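PDB 6JF1: lipoprotein from Streptococcus pneumoniae serotype 4, which is the substrate-binding protein of a methionine ABC transporter and probably captures L-methionine outside the cell for import. Local coordinates for residues A103-R111 / S268-W276. Sequence-based numbering, arbitrary orientation.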
loop_
_atom_site.group_PDB
_atom_site.type_symbol
_atom_site.label_atom_id
_atom_site.label_comp_id
_atom_site.label_asym_id
_atom_site.label_seq_id
_atom_site.Cartn_x
_atom_site.Cartn_y
_atom_site.Cartn_z
ATOM N N ALA A 103 -12.660 -2.523 -9.182
ATOM C CA ALA A 103 -13.273 -1.680 -8.122
ATOM C C ALA A 103 -12.176 -0.854 -7.460
ATOM O O ALA A 103 -11.067 -1.380 -7.274
ATOM C CB ALA A 103 -13.966 -2.554 -7.094
ATOM N N ASP A 104 -12.490 0.386 -7.048
ATOM C CA ASP A 104 -11.596 1.178 -6.187
ATOM C C ASP A 104 -11.955 0.926 -4.717
ATOM O O ASP A 104 -13.113 0.679 -4.386
ATOM C CB ASP A 104 -11.717 2.695 -6.419
ATOM C CG ASP A 104 -11.468 3.196 -7.832
ATOM O OD1 ASP A 104 -10.865 2.472 -8.642
ATOM O OD2 ASP A 104 -11.910 4.318 -8.115
ATOM N N THR A 105 -10.965 0.996 -3.822
ATOM C CA THR A 105 -11.221 0.648 -2.419
ATOM C C THR A 105 -11.008 1.892 -1.557
ATOM O O THR A 105 -11.955 2.625 -1.255
ATOM C CB THR A 105 -10.438 -0.601 -1.970
ATOM O OG1 THR A 105 -9.045 -0.326 -2.168
ATOM C CG2 THR A 105 -10.859 -1.854 -2.713
ATOM N N TYR A 106 -9.749 2.193 -1.248
ATOM C CA TYR A 106 -9.440 3.248 -0.353
ATOM C C TYR A 106 -8.178 3.999 -0.843
ATOM O O TYR A 106 -7.464 3.543 -1.759
ATOM C CB TYR A 106 -9.308 2.633 1.034
ATOM C CG TYR A 106 -8.081 1.777 1.183
ATOM C CD1 TYR A 106 -6.876 2.395 1.464
ATOM C CD2 TYR A 106 -8.106 0.386 1.083
ATOM C CE1 TYR A 106 -5.711 1.669 1.642
ATOM C CE2 TYR A 106 -6.937 -0.355 1.258
ATOM C CZ TYR A 106 -5.736 0.296 1.517
ATOM O OH TYR A 106 -4.526 -0.329 1.669
ATOM N N ILE A 107 -7.932 5.175 -0.261
ATOM C CA ILE A 107 -6.669 5.887 -0.389
ATOM C C ILE A 107 -6.104 6.042 1.023
ATOM O O ILE A 107 -6.851 6.125 1.992
ATOM C CB ILE A 107 -6.851 7.233 -1.105
ATOM C CG1 ILE A 107 -5.503 7.830 -1.512
ATOM C CG2 ILE A 107 -7.698 8.198 -0.246
ATOM C CD1 ILE A 107 -5.602 9.101 -2.356
ATOM N N SER A 108 -4.784 5.907 1.125
ATOM C CA SER A 108 -4.064 6.200 2.336
ATOM C C SER A 108 -2.788 7.010 2.000
ATOM O O SER A 108 -1.726 6.424 1.777
ATOM C CB SER A 108 -3.727 4.898 3.028
ATOM O OG SER A 108 -3.272 5.171 4.338
ATOM N N PRO A 109 -2.883 8.351 1.980
ATOM C CA PRO A 109 -1.750 9.190 1.598
ATOM C C PRO A 109 -0.481 8.816 2.389
ATOM O O PRO A 109 -0.511 8.669 3.628
ATOM C CB PRO A 109 -2.191 10.629 1.910
ATOM C CG PRO A 109 -3.699 10.578 1.811
ATOM C CD PRO A 109 -4.048 9.196 2.338
ATOM N N ILE A 110 0.623 8.583 1.677
ATOM C CA ILE A 110 1.804 8.008 2.339
ATOM C C ILE A 110 2.416 9.057 3.283
ATOM O O ILE A 110 2.291 10.268 3.033
ATOM C CB ILE A 110 2.818 7.519 1.278
ATOM C CG1 ILE A 110 3.749 6.441 1.841
ATOM C CG2 ILE A 110 3.577 8.697 0.652
ATOM C CD1 ILE A 110 4.455 5.651 0.775
ATOM N N ARG A 111 3.124 8.616 4.325
ATOM C CA ARG A 111 3.597 9.521 5.347
ATOM C C ARG A 111 5.085 9.290 5.611
ATOM O O ARG A 111 5.612 8.181 5.462
ATOM C CB ARG A 111 2.802 9.340 6.653
ATOM C CG ARG A 111 1.460 10.058 6.634
ATOM C CD ARG A 111 0.436 9.388 7.531
ATOM N NE ARG A 111 -0.689 10.296 7.666
ATOM C CZ ARG A 111 -1.872 10.187 7.060
ATOM N NH1 ARG A 111 -2.090 9.328 6.063
ATOM N NH2 ARG A 111 -2.858 10.958 7.485
ATOM N N SER A 268 -9.341 0.675 10.887
ATOM C CA SER A 268 -8.024 1.288 10.563
ATOM C C SER A 268 -7.815 2.589 11.350
ATOM O O SER A 268 -6.863 3.314 11.103
ATOM C CB SER A 268 -7.926 1.537 9.045
ATOM O OG SER A 268 -8.606 2.753 8.668
ATOM N N ASP A 269 -8.772 2.978 12.201
ATOM C CA ASP A 269 -8.663 4.288 12.925
ATOM C C ASP A 269 -8.507 5.464 11.951
ATOM O O ASP A 269 -7.876 6.469 12.284
ATOM C CB ASP A 269 -7.621 4.280 14.056
ATOM C CG ASP A 269 -7.891 5.370 15.094
ATOM O OD1 ASP A 269 -9.011 5.970 15.056
ATOM O OD2 ASP A 269 -6.983 5.652 15.914
ATOM N N GLY A 270 -9.143 5.405 10.772
ATOM C CA GLY A 270 -9.008 6.545 9.840
ATOM C C GLY A 270 -7.783 6.447 8.915
ATOM O O GLY A 270 -7.683 7.206 7.962
ATOM N N LEU A 271 -6.841 5.540 9.152
ATOM C CA LEU A 271 -5.647 5.431 8.244
ATOM C C LEU A 271 -6.082 5.152 6.788
ATOM O O LEU A 271 -5.479 5.671 5.858
ATOM C CB LEU A 271 -4.702 4.348 8.775
ATOM C CG LEU A 271 -3.470 4.010 7.918
ATOM C CD1 LEU A 271 -2.520 5.198 7.781
ATOM C CD2 LEU A 271 -2.734 2.823 8.532
ATOM N N ASP A 272 -7.125 4.356 6.575
ATOM C CA ASP A 272 -7.586 4.073 5.214
ATOM C C ASP A 272 -8.880 4.846 4.927
ATOM O O ASP A 272 -9.889 4.729 5.670
ATOM C CB ASP A 272 -7.931 2.600 5.038
ATOM C CG ASP A 272 -6.769 1.616 5.130
ATOM O OD1 ASP A 272 -5.642 2.032 5.485
ATOM O OD2 ASP A 272 -7.013 0.417 4.818
ATOM N N GLN A 273 -8.890 5.562 3.818
ATOM C CA GLN A 273 -10.023 6.407 3.492
ATOM C C GLN A 273 -10.787 5.825 2.292
ATOM O O GLN A 273 -10.309 5.897 1.153
ATOM C CB GLN A 273 -9.530 7.827 3.212
ATOM C CG GLN A 273 -10.655 8.693 2.669
ATOM C CD GLN A 273 -10.225 10.087 2.283
ATOM O OE1 GLN A 273 -9.213 10.607 2.756
ATOM N NE2 GLN A 273 -11.016 10.718 1.424
ATOM N N PRO A 274 -11.981 5.274 2.514
ATOM C CA PRO A 274 -12.771 4.679 1.408
ATOM C C PRO A 274 -13.065 5.720 0.322
ATOM O O PRO A 274 -13.278 6.881 0.643
ATOM C CB PRO A 274 -14.108 4.263 2.061
ATOM C CG PRO A 274 -13.706 4.045 3.515
ATOM C CD PRO A 274 -12.737 5.187 3.771
ATOM N N VAL A 275 -13.064 5.306 -0.953
ATOM C CA VAL A 275 -13.262 6.237 -2.050
ATOM C C VAL A 275 -14.508 5.890 -2.888
ATOM O O VAL A 275 -14.580 6.367 -3.996
ATOM C CB VAL A 275 -11.998 6.369 -2.942
ATOM C CG1 VAL A 275 -10.841 7.000 -2.199
ATOM C CG2 VAL A 275 -11.560 5.040 -3.534
ATOM N N TRP A 276 -15.506 5.151 -2.412
ATOM C CA TRP A 276 -16.683 4.866 -3.293
ATOM C C TRP A 276 -17.962 5.556 -2.793
ATOM O O TRP A 276 -17.954 6.118 -1.701
ATOM C CB TRP A 276 -16.912 3.361 -3.414
ATOM C CG TRP A 276 -17.344 2.699 -2.142
ATOM C CD1 TRP A 276 -18.622 2.537 -1.678
ATOM C CD2 TRP A 276 -16.480 2.090 -1.164
ATOM N NE1 TRP A 276 -18.611 1.861 -0.481
ATOM C CE2 TRP A 276 -17.314 1.558 -0.150
ATOM C CE3 TRP A 276 -15.090 1.948 -1.055
ATOM C CZ2 TRP A 276 -16.803 0.865 0.943
ATOM C CZ3 TRP A 276 -14.588 1.245 0.014
ATOM C CH2 TRP A 276 -15.429 0.742 1.013
HETATM O O HOH W 1 -5.351 8.419 5.769
#
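Val275, Tyr106 and Ile107 bury the most surface of any residues in the contact between 103-111 and the C-terminal segment, whose residues 271-276 run antiparallel to 104-111. Val275 follows strand 273-274 and packs its two methyls on the partner: CG1 meets Ile107 CG2 at 3.9 Å, the two side chains crossing at about a right angle, while CG2 lies against Asp104 CB. Beta-branched Ile107 suits its extended strand; it and Gln273, whose CB packs on Ile107 CG2, point to the same face of the sheet. Backbone bonds set the register: Ile107 and Gln273 form a hydrogen-bonded pair, with Gln273 N 2.8 Å from Ile107 O, and Val275 N donates to Thr105 O. That carbonyl oxygen also meets the edge of the Trp276 ring.

Tyr106 belongs to the methionine pocket. Its chi1 of 70° sets CG between backbone N and carbonyl carbon, bringing one ring face under the carboxylate of Asp272. The planes are only 8° apart, and Asp272 OD2 lies 3.5 Å above the plane of the Tyr106 ring, over its centre. Salt bridges from Arg35 and Arg42 to OD2 probably offset the cost of a carboxylate over an aromatic face, and Asn203 bonds both Tyr106 OH and Asp272 OD1. Farther along, Ser108 OG, turned away from its own backbone N (chi1 -168°), donates a 2.7 Å hydrogen bond to Leu271 O from above the carbonyl plane; a water donates to the same oxygen.

Strand 273-274 thus closes one edge of the seven-stranded sheet, pairing with strand 100-107, whose other side bonds to strand 231-235. Helix 258-267 packs against Asp272, Pro274 and Trp276, and helix 245-255 against Thr105 and Tyr106.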